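Local atomic coordinates of hydrogenase expression/formation protein HypE (Desulfovibrio vulgaris subsp. vulgaris, PDB entry 2Z1T), a protein that binds ATP and magnesium ions and probably takes part in making the cyanide ligands of the iron in [NiFe] hydrogenase maturation. Residues 45-50 against 88-93; 61-66 against 138-143; 74-79 against 115-120; 241-246 against 317-322. One frame throughout, in Å; residues are numbered along the deposited sequence.

Interaction 1. Residues 45-50 against 88-93; sequences LDLTGP and RPRYLS
Leu45 and Leu47 press on the ring of Tyr91 in different ways, and this apolar packing carries the contact. Leu45 comes in obliquely, its CG 3.7 Å from Tyr91 CD2, with CD1 lying above one face near the rim. Leu47 works at the edge instead: its CD2 sits close to the ring plane, 3.7 Å from Tyr91 CE2. The same methyl reaches the aliphatic part of Arg90, with Leu47 CD2 3.9 Å from Arg90 CG, and lies over one face of the guanidinium, off-centre. Arg90 can offer both its stem and its head to one methyl because the chain folds back at chi2 (-90°) and chi3 (-49°).

The polar links are few, and no hydrogen bond runs directly between 45-50 and 88-93. A water does the bridging. The water oxygen accepts from Asp46 N at 2.9 Å. The same water makes a weak bond with Tyr91 OH, 2.6 Å from the water oxygen. That hydroxyl also takes a weak, bent bond from Arg90 NH2 at 3.1 Å, while Arg90 NH1 has its stronger partner in Glu150, a salt bridge.

Arg90 and Tyr91 form a classic beta bulge opposite Ile148 on strand 141-151, and both send their side chains toward 45-50. Leu45 also joins an antiparallel ladder with a strand of the second subunit and packs on Met53 of that subunit. The chemistry implies a greasy seam with a modest polar margin: the leucines pack on the tyrosine ring, which Phe124 and Val126 of strand 124-133 also touch, the water ties its hydroxyl to the main chain, and the seam adjoins the dimer interface.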
loop_
_atom_site.group_PDB
_atom_site.type_symbol
_atom_site.label_atom_id
_atom_site.label_comp_id
_atom_site.label_asym_id
_atom_site.label_seq_id
_atom_site.Cartn_x
_atom_site.Cartn_y
_atom_site.Cartn_z
ATOM N N LEU A 45 -12.020 -4.966 -9.083
ATOM C CA LEU A 45 -12.559 -5.566 -7.880
ATOM C C LEU A 45 -14.057 -5.425 -7.929
ATOM O O LEU A 45 -14.559 -4.371 -8.298
ATOM C CB LEU A 45 -12.050 -4.788 -6.670
ATOM C CG LEU A 45 -10.820 -5.224 -5.880
ATOM C CD1 LEU A 45 -9.673 -5.727 -6.732
ATOM C CD2 LEU A 45 -10.366 -4.079 -5.016
ATOM N N ASP A 46 -14.771 -6.472 -7.547
ATOM C CA ASP A 46 -16.210 -6.373 -7.388
ATOM C C ASP A 46 -16.586 -6.388 -5.915
ATOM O O ASP A 46 -16.582 -7.439 -5.296
ATOM C CB ASP A 46 -16.894 -7.514 -8.131
ATOM C CG ASP A 46 -16.902 -7.302 -9.644
ATOM O OD1 ASP A 46 -18.006 -7.311 -10.223
ATOM O OD2 ASP A 46 -15.821 -7.117 -10.258
ATOM N N LEU A 47 -16.901 -5.226 -5.345
ATOM C CA LEU A 47 -17.229 -5.145 -3.912
ATOM C C LEU A 47 -18.463 -4.292 -3.577
ATOM O O LEU A 47 -18.705 -3.262 -4.229
ATOM C CB LEU A 47 -16.030 -4.637 -3.124
ATOM C CG LEU A 47 -14.746 -5.469 -3.166
ATOM C CD1 LEU A 47 -13.567 -4.556 -2.887
ATOM C CD2 LEU A 47 -14.776 -6.645 -2.198
ATOM N N THR A 48 -19.218 -4.730 -2.555
ATOM C CA THR A 48 -20.439 -4.045 -2.083
ATOM C C THR A 48 -20.219 -2.844 -1.152
ATOM O O THR A 48 -19.915 -3.015 0.034
ATOM C CB THR A 48 -21.424 -5.001 -1.308
ATOM O OG1 THR A 48 -20.694 -6.055 -0.670
ATOM C CG2 THR A 48 -22.512 -5.590 -2.228
ATOM N N GLY A 49 -20.402 -1.640 -1.695
ATOM C CA GLY A 49 -20.762 -0.466 -0.876
ATOM C C GLY A 49 -19.851 -0.095 0.280
ATOM O O GLY A 49 -18.751 0.408 0.057
ATOM N N PRO A 50 -20.306 -0.309 1.531
ATOM C CA PRO A 50 -19.459 0.173 2.636
ATOM C C PRO A 50 -18.274 -0.752 2.861
ATOM O O PRO A 50 -18.468 -1.939 3.108
ATOM C CB PRO A 50 -20.407 0.194 3.842
ATOM C CG PRO A 50 -21.531 -0.741 3.486
ATOM C CD PRO A 50 -21.549 -0.958 1.996
ATOM N N ARG A 88 -15.179 -8.045 6.430
ATOM C CA ARG A 88 -14.653 -9.224 5.770
ATOM C C ARG A 88 -13.591 -8.811 4.736
ATOM O O ARG A 88 -13.931 -8.272 3.677
ATOM C CB ARG A 88 -15.792 -9.966 5.071
ATOM C CG ARG A 88 -15.356 -11.114 4.154
ATOM C CD ARG A 88 -16.572 -11.790 3.571
ATOM N NE ARG A 88 -17.426 -12.411 4.591
ATOM C CZ ARG A 88 -18.754 -12.497 4.511
ATOM N NH1 ARG A 88 -19.389 -11.984 3.462
ATOM N NH2 ARG A 88 -19.448 -13.086 5.479
ATOM N N PRO A 89 -12.303 -9.068 5.032
ATOM C CA PRO A 89 -11.245 -8.791 4.055
ATOM C C PRO A 89 -11.337 -9.696 2.830
ATOM O O PRO A 89 -11.468 -10.917 2.942
ATOM C CB PRO A 89 -9.952 -9.080 4.833
ATOM C CG PRO A 89 -10.337 -9.126 6.225
ATOM C CD PRO A 89 -11.752 -9.592 6.283
ATOM N N ARG A 90 -11.242 -9.094 1.656
ATOM C CA ARG A 90 -11.382 -9.845 0.434
ATOM C C ARG A 90 -10.084 -9.740 -0.348
ATOM O O ARG A 90 -9.572 -10.762 -0.836
ATOM C CB ARG A 90 -12.567 -9.315 -0.372
ATOM C CG ARG A 90 -13.939 -9.447 0.321
ATOM C CD ARG A 90 -14.639 -10.772 0.014
ATOM N NE ARG A 90 -14.621 -11.027 -1.426
ATOM C CZ ARG A 90 -15.614 -10.745 -2.271
ATOM N NH1 ARG A 90 -16.750 -10.221 -1.815
ATOM N NH2 ARG A 90 -15.469 -10.996 -3.571
ATOM N N TYR A 91 -9.537 -8.523 -0.447
ATOM C CA TYR A 91 -8.408 -8.266 -1.367
ATOM C C TYR A 91 -7.245 -7.516 -0.759
ATOM O O TYR A 91 -7.428 -6.564 0.003
ATOM C CB TYR A 91 -8.879 -7.567 -2.655
ATOM C CG TYR A 91 -9.955 -8.348 -3.375
ATOM C CD1 TYR A 91 -9.657 -9.552 -4.010
ATOM C CD2 TYR A 91 -11.277 -7.909 -3.390
ATOM C CE1 TYR A 91 -10.635 -10.301 -4.659
ATOM C CE2 TYR A 91 -12.271 -8.653 -4.041
ATOM C CZ TYR A 91 -11.933 -9.850 -4.667
ATOM O OH TYR A 91 -12.884 -10.603 -5.290
ATOM N N LEU A 92 -6.047 -7.986 -1.080
ATOM C CA LEU A 92 -4.806 -7.374 -0.633
ATOM C C LEU A 92 -4.087 -6.926 -1.858
ATOM O O LEU A 92 -4.200 -7.555 -2.907
ATOM C CB LEU A 92 -3.933 -8.417 0.045
ATOM C CG LEU A 92 -4.046 -8.797 1.522
ATOM C CD1 LEU A 92 -2.994 -8.044 2.218
ATOM C CD2 LEU A 92 -5.396 -8.506 2.148
ATOM N N SER A 93 -3.439 -5.849 -1.760
ATOM C CA SER A 93 -2.445 -5.440 -2.744
ATOM C C SER A 93 -1.012 -5.479 -2.131
ATOM O O SER A 93 -0.986 -5.474 -0.879
ATOM C CB SER A 93 -2.726 -4.011 -3.218
ATOM O OG SER A 93 -2.571 -3.083 -2.159
HETATM O O HOH W 1 -13.273 -8.902 -7.197
#

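Interaction 2. Residues 61-66 against 138-143; sequences DPIFFP and CDKMFI
Ile63 and Met141 keep their CA atoms 8.6 Å apart, too far for the two backbones to bond, and each chain turns sharply here: a cis peptide precedes Pro62, while Met141 N bonds back to Asp139 O at 2.9 Å with Lys140 at phi 75° and psi -66°, a classic gamma turn. Side chains bridge the gap. Ile63 extends its CD1 into the bend of Lys140, lying 3.6 Å from Lys140 CE and 3.8 Å from Lys140 CB, the two side chains running antiparallel alongside each other. Met141 adds a looser touch, its CG 4.3 Å from Ile63 CD1. The lysine chain bends at chi3 and chi4, and this curl carries its amine round toward Asp61, which meets it at about a right angle. The pair is a long salt bridge, with Asp61 OD2 4.0 Å from Lys140 NZ. Asp61 OD2 also has Asp139 OD2 nearby at 4.4 Å, a like-charged neighbour; Asp139 is engaged by Arg341 in a salt bridge, which probably eases the repulsion. Behind the apolar part, Ile63 rests on Ile70 of helix 70-83 and Met141 on Val110 of helix 104-121. Asp139 packs on Ala137 of the second subunit. The whole belongs to the N-terminal, AIR synthase-like (PurM-type) domain, where the entry to strand 141-151 of the mixed sheet is tied to the loop and short strand 64-65 that precede helix 70-83.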
loop_
_atom_site.group_PDB
_atom_site.type_symbol
_atom_site.label_atom_id
_atom_site.label_comp_id
_atom_site.label_asym_id
_atom_site.label_seq_id
_atom_site.Cartn_x
_atom_site.Cartn_y
_atom_site.Cartn_z
ATOM N N ASP A 61 12.884 -7.085 11.785
ATOM C CA ASP A 61 14.270 -7.524 11.723
ATOM C C ASP A 61 14.558 -8.410 12.932
ATOM O O ASP A 61 14.467 -7.938 14.068
ATOM C CB ASP A 61 15.189 -6.309 11.738
ATOM C CG ASP A 61 16.641 -6.686 11.707
ATOM O OD1 ASP A 61 17.425 -6.109 12.496
ATOM O OD2 ASP A 61 17.001 -7.563 10.895
ATOM N N PRO A 62 14.909 -9.695 12.708
ATOM C CA PRO A 62 15.187 -10.362 11.440
ATOM C C PRO A 62 13.921 -10.748 10.665
ATOM O O PRO A 62 12.799 -10.433 11.078
ATOM C CB PRO A 62 15.933 -11.618 11.878
ATOM C CG PRO A 62 15.294 -11.962 13.153
ATOM C CD PRO A 62 15.009 -10.643 13.831
ATOM N N ILE A 63 14.130 -11.439 9.551
ATOM C CA ILE A 63 13.094 -11.657 8.559
ATOM C C ILE A 63 12.442 -13.018 8.764
ATOM O O ILE A 63 11.243 -13.167 8.547
ATOM C CB ILE A 63 13.668 -11.398 7.136
ATOM C CG1 ILE A 63 13.746 -9.887 6.924
ATOM C CG2 ILE A 63 12.850 -12.079 6.010
ATOM C CD1 ILE A 63 14.579 -9.464 5.754
ATOM N N PHE A 64 13.223 -13.994 9.217
ATOM C CA PHE A 64 12.659 -15.269 9.655
ATOM C C PHE A 64 12.867 -15.445 11.143
ATOM O O PHE A 64 13.952 -15.179 11.658
ATOM C CB PHE A 64 13.261 -16.450 8.889
ATOM C CG PHE A 64 13.002 -16.406 7.413
ATOM C CD1 PHE A 64 11.788 -16.847 6.896
ATOM C CD2 PHE A 64 13.969 -15.913 6.543
ATOM C CE1 PHE A 64 11.543 -16.804 5.532
ATOM C CE2 PHE A 64 13.733 -15.869 5.176
ATOM C CZ PHE A 64 12.514 -16.314 4.670
ATOM N N PHE A 65 11.817 -15.893 11.824
ATOM C CA PHE A 65 11.833 -16.085 13.267
ATOM C C PHE A 65 10.899 -17.234 13.614
ATOM O O PHE A 65 10.072 -17.616 12.787
ATOM C CB PHE A 65 11.404 -14.805 13.986
ATOM C CG PHE A 65 10.232 -14.113 13.345
ATOM C CD1 PHE A 65 8.922 -14.450 13.701
ATOM C CD2 PHE A 65 10.433 -13.117 12.377
ATOM C CE1 PHE A 65 7.830 -13.807 13.099
ATOM C CE2 PHE A 65 9.359 -12.479 11.789
ATOM C CZ PHE A 65 8.049 -12.831 12.152
ATOM N N PRO A 66 11.025 -17.799 14.826
ATOM C CA PRO A 66 10.116 -18.863 15.219
ATOM C C PRO A 66 8.671 -18.414 15.145
ATOM O O PRO A 66 8.313 -17.403 15.753
ATOM C CB PRO A 66 10.496 -19.126 16.679
ATOM C CG PRO A 66 11.898 -18.682 16.786
ATOM C CD PRO A 66 12.007 -17.503 15.882
ATOM N N CYS A 138 18.433 0.005 1.136
ATOM C CA CYS A 138 17.490 -0.651 2.056
ATOM C C CYS A 138 18.050 -1.961 2.623
ATOM O O CYS A 138 18.925 -2.577 2.005
ATOM C CB CYS A 138 16.112 -0.852 1.406
ATOM S SG CYS A 138 15.632 -2.550 1.082
ATOM N N ASP A 139 17.546 -2.373 3.792
ATOM C CA ASP A 139 18.050 -3.560 4.502
ATOM C C ASP A 139 17.310 -4.842 4.122
ATOM O O ASP A 139 16.353 -5.251 4.777
ATOM C CB ASP A 139 18.040 -3.336 6.021
ATOM C CG ASP A 139 18.638 -4.511 6.814
ATOM O OD1 ASP A 139 19.391 -5.355 6.266
ATOM O OD2 ASP A 139 18.348 -4.581 8.019
ATOM N N LYS A 140 17.794 -5.464 3.050
ATOM C CA LYS A 140 17.311 -6.755 2.543
ATOM C C LYS A 140 15.959 -6.654 1.817
ATOM O O LYS A 140 15.912 -6.878 0.601
ATOM C CB LYS A 140 17.356 -7.866 3.620
ATOM C CG LYS A 140 18.633 -7.839 4.509
ATOM C CD LYS A 140 19.083 -9.215 5.039
ATOM C CE LYS A 140 18.166 -9.799 6.133
ATOM N NZ LYS A 140 18.234 -9.087 7.446
ATOM N N MET A 141 14.886 -6.316 2.549
ATOM C CA MET A 141 13.541 -6.072 1.971
ATOM C C MET A 141 12.543 -5.427 2.956
ATOM O O MET A 141 12.715 -5.517 4.169
ATOM C CB MET A 141 12.919 -7.352 1.402
ATOM C CG MET A 141 12.229 -8.221 2.436
ATOM S SD MET A 141 11.774 -9.832 1.756
ATOM C CE MET A 141 10.185 -9.455 1.061
ATOM N N PHE A 142 11.512 -4.775 2.405
ATOM C CA PHE A 142 10.392 -4.239 3.156
ATOM C C PHE A 142 9.144 -4.517 2.346
ATOM O O PHE A 142 9.209 -4.598 1.125
ATOM C CB PHE A 142 10.502 -2.732 3.295
ATOM C CG PHE A 142 11.682 -2.259 4.082
ATOM C CD1 PHE A 142 12.301 -1.064 3.746
ATOM C CD2 PHE A 142 12.160 -2.974 5.165
ATOM C CE1 PHE A 142 13.380 -0.602 4.461
ATOM C CE2 PHE A 142 13.241 -2.517 5.888
ATOM C CZ PHE A 142 13.849 -1.325 5.539
ATOM N N ILE A 143 7.996 -4.628 3.004
ATOM C CA ILE A 143 6.755 -4.939 2.301
ATOM C C ILE A 143 5.645 -4.043 2.810
ATOM O O ILE A 143 5.456 -3.909 4.009
ATOM C CB ILE A 143 6.336 -6.419 2.526
ATOM C CG1 ILE A 143 7.342 -7.377 1.882
ATOM C CG2 ILE A 143 4.933 -6.692 1.973
ATOM C CD1 ILE A 143 7.096 -8.838 2.227
#

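Interaction 3. Residues 74-79 against 115-120; sequences AVHGTV and GKAARE
Ala117 meets Val75 and His76 together, and its methyl is the main point of contact between 115-120 and 74-79. Its CB lies 3.6 Å from Val75 CB and 3.5 Å from His76 NE2, and the imidazole approaches it obliquely. A methyl this small lets the CA atoms of Val75 and Ala117 come within 6.2 Å. One residue on, Ala118 is touched mainly through its backbone: Val75 CG1 reaches Ala118 N at 3.7 Å, a place it gains by standing anti to its own main-chain nitrogen (chi1 175°).

The two segments have axes 9.1 Å apart at closest approach and run in broadly the same direction, 33° from parallel. They belong to helices 70-83 and 104-121, which flank strand 87-99 in the chain, an alpha-beta-alpha run of the PurM-like N-terminal domain. Val75 also touches Met114, one turn back along the second helix.

Further along, the solvent-exposed Glu120 approaches the imidazole. Its OE1 stays 4.3 Å from His76 NE2, near but not hydrogen-bonded, whereas the other ring nitrogen, His76 ND1, bonds to Ser198 OG. The side chain of His76 lies about 8 Å from that of Asp220, a magnesium ligand.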
loop_
_atom_site.group_PDB
_atom_site.type_symbol
_atom_site.label_atom_id
_atom_site.label_comp_id
_atom_site.label_asym_id
_atom_site.label_seq_id
_atom_site.Cartn_x
_atom_site.Cartn_y
_atom_site.Cartn_z
ATOM N N ALA A 74 2.988 -9.698 6.948
ATOM C CA ALA A 74 2.497 -8.892 5.839
ATOM C C ALA A 74 1.063 -9.253 5.427
ATOM O O ALA A 74 0.233 -8.358 5.209
ATOM C CB ALA A 74 3.450 -8.998 4.673
ATOM N N VAL A 75 0.748 -10.544 5.358
ATOM C CA VAL A 75 -0.642 -10.934 5.120
ATOM C C VAL A 75 -1.482 -10.824 6.397
ATOM O O VAL A 75 -2.473 -10.085 6.442
ATOM C CB VAL A 75 -0.780 -12.362 4.545
ATOM C CG1 VAL A 75 -2.246 -12.745 4.450
ATOM C CG2 VAL A 75 -0.111 -12.474 3.200
ATOM N N HIS A 76 -1.075 -11.550 7.444
ATOM C CA HIS A 76 -1.899 -11.653 8.632
ATOM C C HIS A 76 -2.228 -10.278 9.200
ATOM O O HIS A 76 -3.393 -9.991 9.436
ATOM C CB HIS A 76 -1.267 -12.536 9.711
ATOM C CG HIS A 76 -1.038 -13.955 9.299
ATOM N ND1 HIS A 76 0.057 -14.674 9.727
ATOM C CD2 HIS A 76 -1.754 -14.793 8.515
ATOM C CE1 HIS A 76 0.019 -15.889 9.202
ATOM N NE2 HIS A 76 -1.072 -15.990 8.467
ATOM N N GLY A 77 -1.235 -9.419 9.411
ATOM C CA GLY A 77 -1.491 -8.121 10.075
ATOM C C GLY A 77 -2.420 -7.189 9.296
ATOM O O GLY A 77 -3.160 -6.390 9.871
ATOM N N THR A 78 -2.399 -7.284 7.968
ATOM C CA THR A 78 -3.287 -6.474 7.172
ATOM C C THR A 78 -4.697 -7.066 7.109
ATOM O O THR A 78 -5.699 -6.331 7.126
ATOM C CB THR A 78 -2.675 -6.206 5.805
ATOM O OG1 THR A 78 -1.498 -5.382 5.987
ATOM C CG2 THR A 78 -3.663 -5.482 4.937
ATOM N N VAL A 79 -4.780 -8.392 7.094
ATOM C CA VAL A 79 -6.070 -9.055 7.223
ATOM C C VAL A 79 -6.742 -8.605 8.531
ATOM O O VAL A 79 -7.926 -8.237 8.576
ATOM C CB VAL A 79 -5.905 -10.575 7.137
ATOM C CG1 VAL A 79 -7.214 -11.293 7.472
ATOM C CG2 VAL A 79 -5.449 -10.964 5.719
ATOM N N GLY A 115 1.520 -16.416 -0.039
ATOM C CA GLY A 115 0.538 -17.259 -0.719
ATOM C C GLY A 115 -0.251 -18.080 0.281
ATOM O O GLY A 115 -1.465 -17.936 0.377
ATOM N N LYS A 116 0.455 -18.908 1.054
ATOM C CA LYS A 116 -0.162 -19.752 2.091
ATOM C C LYS A 116 -1.060 -18.948 3.043
ATOM O O LYS A 116 -2.224 -19.292 3.241
ATOM C CB LYS A 116 0.894 -20.547 2.887
ATOM C CG LYS A 116 0.274 -21.677 3.705
ATOM C CD LYS A 116 0.979 -21.969 5.056
ATOM C CE LYS A 116 2.041 -23.078 4.945
ATOM N NZ LYS A 116 1.593 -24.241 4.086
ATOM N N ALA A 117 -0.514 -17.876 3.619
ATOM C CA ALA A 117 -1.274 -17.027 4.519
ATOM C C ALA A 117 -2.527 -16.476 3.812
ATOM O O ALA A 117 -3.627 -16.562 4.357
ATOM C CB ALA A 117 -0.404 -15.924 5.075
ATOM N N ALA A 118 -2.389 -15.978 2.583
ATOM C CA ALA A 118 -3.562 -15.477 1.849
ATOM C C ALA A 118 -4.610 -16.569 1.625
ATOM O O ALA A 118 -5.806 -16.348 1.843
ATOM C CB ALA A 118 -3.156 -14.819 0.509
ATOM N N ARG A 119 -4.141 -17.740 1.209
ATOM C CA ARG A 119 -5.000 -18.888 0.904
ATOM C C ARG A 119 -5.678 -19.293 2.191
ATOM O O ARG A 119 -6.877 -19.554 2.249
ATOM C CB ARG A 119 -4.133 -20.048 0.405
ATOM C CG ARG A 119 -4.672 -20.799 -0.799
ATOM C CD ARG A 119 -3.662 -21.846 -1.325
ATOM N NE ARG A 119 -2.434 -21.236 -1.860
ATOM C CZ ARG A 119 -1.214 -21.383 -1.334
ATOM N NH1 ARG A 119 -1.022 -22.131 -0.244
ATOM N NH2 ARG A 119 -0.176 -20.777 -1.908
ATOM N N GLU A 120 -4.881 -19.291 3.242
ATOM C CA GLU A 120 -5.332 -19.684 4.555
ATOM C C GLU A 120 -6.415 -18.759 5.092
ATOM O O GLU A 120 -7.312 -19.232 5.772
ATOM C CB GLU A 120 -4.147 -19.682 5.475
ATOM C CG GLU A 120 -4.079 -20.808 6.406
ATOM C CD GLU A 120 -2.910 -20.604 7.359
ATOM O OE1 GLU A 120 -3.033 -19.796 8.328
ATOM O OE2 GLU A 120 -1.849 -21.231 7.091
#

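Interaction 4. Residues 241-246 against 317-322; sequences CHVLET and GQVVME
Strands 241-244 and 319-322 are parallel neighbours in the mixed sheet of the C-terminal half, paired in register from Cys241 with Val319 to Leu244 with Glu322. The segment axes approach to 4.6 Å and cross at -26°. The bonds zigzag between the strands: Cys241 N to Gln318 O (3.3 Å), Val320 N to Cys241 O (3.1 Å), Val243 N to Val320 O, Glu322 N to Val243 O (2.9 Å). A fifth, Glu245 N to Glu322 O, carries the ladder on into the 3-10 turn. CA-H...O contacts from His242 to Val320 O and from Met321 to Val243 O supplement the ladder.

On the face with His242, the Val320 side chain stands alongside the imidazole, and its CG1 lies over one face of the ring. Val320 CG1 is 4.1 Å from the centroid of the His242 ring and 28° off its normal, a CH-pi contact. Chi1 of Val320, 47°, brings that methyl between the backbone N and the carbonyl carbon, over the ring face. Next along, Leu244 CD1 lies against the extended chain of Glu322, touching OE2 at 3.4 Å.

On the face with Val243 and Met321 the contacts are apolar. Val243 CG1 meets Met321 CG at 3.9 Å. Just beyond the strand, Glu245 CB lies 3.7 Å from Met321 SD, while its OE1 bonds to Ala324 N. Helix 225-237 covers this face through Leu230, which touches Val243 and Val319. A helix packed on a mixed sheet, here by a parallel pair away from the ATP and magnesium sites, is the alpha/beta layering of the AIR synthase-related C-terminal domain.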
loop_
_atom_site.group_PDB
_atom_site.type_symbol
_atom_site.label_atom_id
_atom_site.label_comp_id
_atom_site.label_asym_id
_atom_site.label_seq_id
_atom_site.Cartn_x
_atom_site.Cartn_y
_atom_site.Cartn_z
ATOM N N CYS A 241 -10.640 2.719 31.097
ATOM C CA CYS A 241 -10.586 1.282 30.983
ATOM C C CYS A 241 -10.033 0.761 32.296
ATOM O O CYS A 241 -9.041 1.293 32.807
ATOM C CB CYS A 241 -9.686 0.879 29.830
ATOM S SG CYS A 241 -10.336 1.338 28.218
ATOM N N HIS A 242 -10.710 -0.254 32.843
ATOM C CA HIS A 242 -10.288 -0.945 34.050
ATOM C C HIS A 242 -9.797 -2.347 33.745
ATOM O O HIS A 242 -10.519 -3.163 33.173
ATOM C CB HIS A 242 -11.426 -0.975 35.062
ATOM C CG HIS A 242 -11.369 0.160 36.027
ATOM N ND1 HIS A 242 -11.039 -0.011 37.356
ATOM C CD2 HIS A 242 -11.536 1.492 35.846
ATOM C CE1 HIS A 242 -11.024 1.168 37.954
ATOM N NE2 HIS A 242 -11.316 2.097 37.058
ATOM N N VAL A 243 -8.558 -2.618 34.124
ATOM C CA VAL A 243 -7.910 -3.878 33.787
ATOM C C VAL A 243 -7.495 -4.625 35.056
ATOM O O VAL A 243 -7.114 -4.025 36.048
ATOM C CB VAL A 243 -6.707 -3.611 32.832
ATOM C CG1 VAL A 243 -5.919 -4.875 32.544
ATOM C CG2 VAL A 243 -7.211 -3.051 31.511
ATOM N N LEU A 244 -7.618 -5.923 35.041
ATOM C CA LEU A 244 -7.208 -6.731 36.184
ATOM C C LEU A 244 -5.924 -7.496 35.879
ATOM O O LEU A 244 -5.947 -8.397 35.065
ATOM C CB LEU A 244 -8.319 -7.712 36.565
ATOM C CG LEU A 244 -8.072 -8.567 37.811
ATOM C CD1 LEU A 244 -8.029 -7.683 39.046
ATOM C CD2 LEU A 244 -9.161 -9.620 37.940
ATOM N N GLU A 245 -4.791 -7.077 36.446
ATOM C CA GLU A 245 -3.509 -7.708 36.106
ATOM C C GLU A 245 -3.549 -9.242 35.948
ATOM O O GLU A 245 -2.942 -9.764 35.015
ATOM C CB GLU A 245 -2.406 -7.301 37.071
ATOM C CG GLU A 245 -0.990 -7.688 36.636
ATOM C CD GLU A 245 0.108 -7.098 37.538
ATOM O OE1 GLU A 245 -0.184 -6.741 38.713
ATOM O OE2 GLU A 245 1.271 -6.996 37.093
ATOM N N THR A 246 -4.268 -9.957 36.830
ATOM C CA THR A 246 -4.135 -11.403 36.926
ATOM C C THR A 246 -4.855 -12.057 35.782
ATOM O O THR A 246 -4.515 -13.168 35.368
ATOM C CB THR A 246 -4.748 -11.991 38.224
ATOM O OG1 THR A 246 -6.050 -11.398 38.479
ATOM C CG2 THR A 246 -3.813 -11.832 39.412
ATOM N N GLY A 317 -9.442 9.011 29.327
ATOM C CA GLY A 317 -8.255 8.762 28.512
ATOM C C GLY A 317 -7.266 7.872 29.241
ATOM O O GLY A 317 -6.224 7.506 28.685
ATOM N N GLN A 318 -7.606 7.518 30.483
ATOM C CA GLN A 318 -6.696 6.794 31.369
ATOM C C GLN A 318 -7.016 5.314 31.517
ATOM O O GLN A 318 -8.186 4.884 31.494
ATOM C CB GLN A 318 -6.609 7.451 32.758
ATOM C CG GLN A 318 -5.859 8.792 32.793
ATOM C CD GLN A 318 -5.445 9.208 34.213
ATOM O OE1 GLN A 318 -6.143 8.925 35.203
ATOM N NE2 GLN A 318 -4.301 9.884 34.314
ATOM N N VAL A 319 -5.953 4.539 31.674
ATOM C CA VAL A 319 -6.070 3.111 31.828
ATOM C C VAL A 319 -5.526 2.736 33.196
ATOM O O VAL A 319 -4.322 2.901 33.462
ATOM C CB VAL A 319 -5.272 2.369 30.739
ATOM C CG1 VAL A 319 -5.339 0.843 30.967
ATOM C CG2 VAL A 319 -5.767 2.761 29.357
ATOM N N VAL A 320 -6.400 2.225 34.063
ATOM C CA VAL A 320 -5.946 1.819 35.394
ATOM C C VAL A 320 -6.107 0.336 35.680
ATOM O O VAL A 320 -7.189 -0.232 35.524
ATOM C CB VAL A 320 -6.377 2.805 36.561
ATOM C CG1 VAL A 320 -7.849 3.195 36.488
ATOM C CG2 VAL A 320 -6.027 2.225 37.911
ATOM N N MET A 321 -4.999 -0.285 36.068
ATOM C CA MET A 321 -4.947 -1.718 36.372
ATOM C C MET A 321 -4.984 -1.983 37.895
ATOM O O MET A 321 -4.209 -1.360 38.648
ATOM C CB MET A 321 -3.655 -2.278 35.778
ATOM C CG MET A 321 -3.647 -3.792 35.575
ATOM S SD MET A 321 -2.129 -4.369 34.772
ATOM C CE MET A 321 -0.890 -3.632 35.841
ATOM N N GLU A 322 -5.946 -2.860 38.373
ATOM C CA GLU A 322 -5.776 -3.438 39.701
ATOM C C GLU A 322 -4.639 -4.453 39.715
ATOM O O GLU A 322 -4.760 -5.438 39.039
ATOM C CB GLU A 322 -7.075 -4.108 40.157
ATOM C CG GLU A 322 -7.042 -4.616 41.588
ATOM C CD GLU A 322 -8.374 -5.186 42.036
ATOM O OE1 GLU A 322 -8.510 -5.512 43.235
ATOM O OE2 GLU A 322 -9.284 -5.307 41.191
#

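Overall arrangement
From the N terminus, segments 45-50, 61-66 and 74-79 come first, and their partners follow in the order 88-93, 115-120 and 138-143. Interaction 1 therefore closes its loop first and crosses both interaction 2 and interaction 3, while interaction 3 is nested inside the loop of interaction 2. Physically they form one N-terminal block: Pro89 and Leu92 pack on Val79 and Thr78, Ile143 packs on Ala74, and strands 87-99 and 141-151 are sheet neighbours. Interactions 1 and 2 also touch the second subunit. Interaction 4 follows in series, on the opposite side of the chain's centre, and closes a separate loop in the C-terminal sheet.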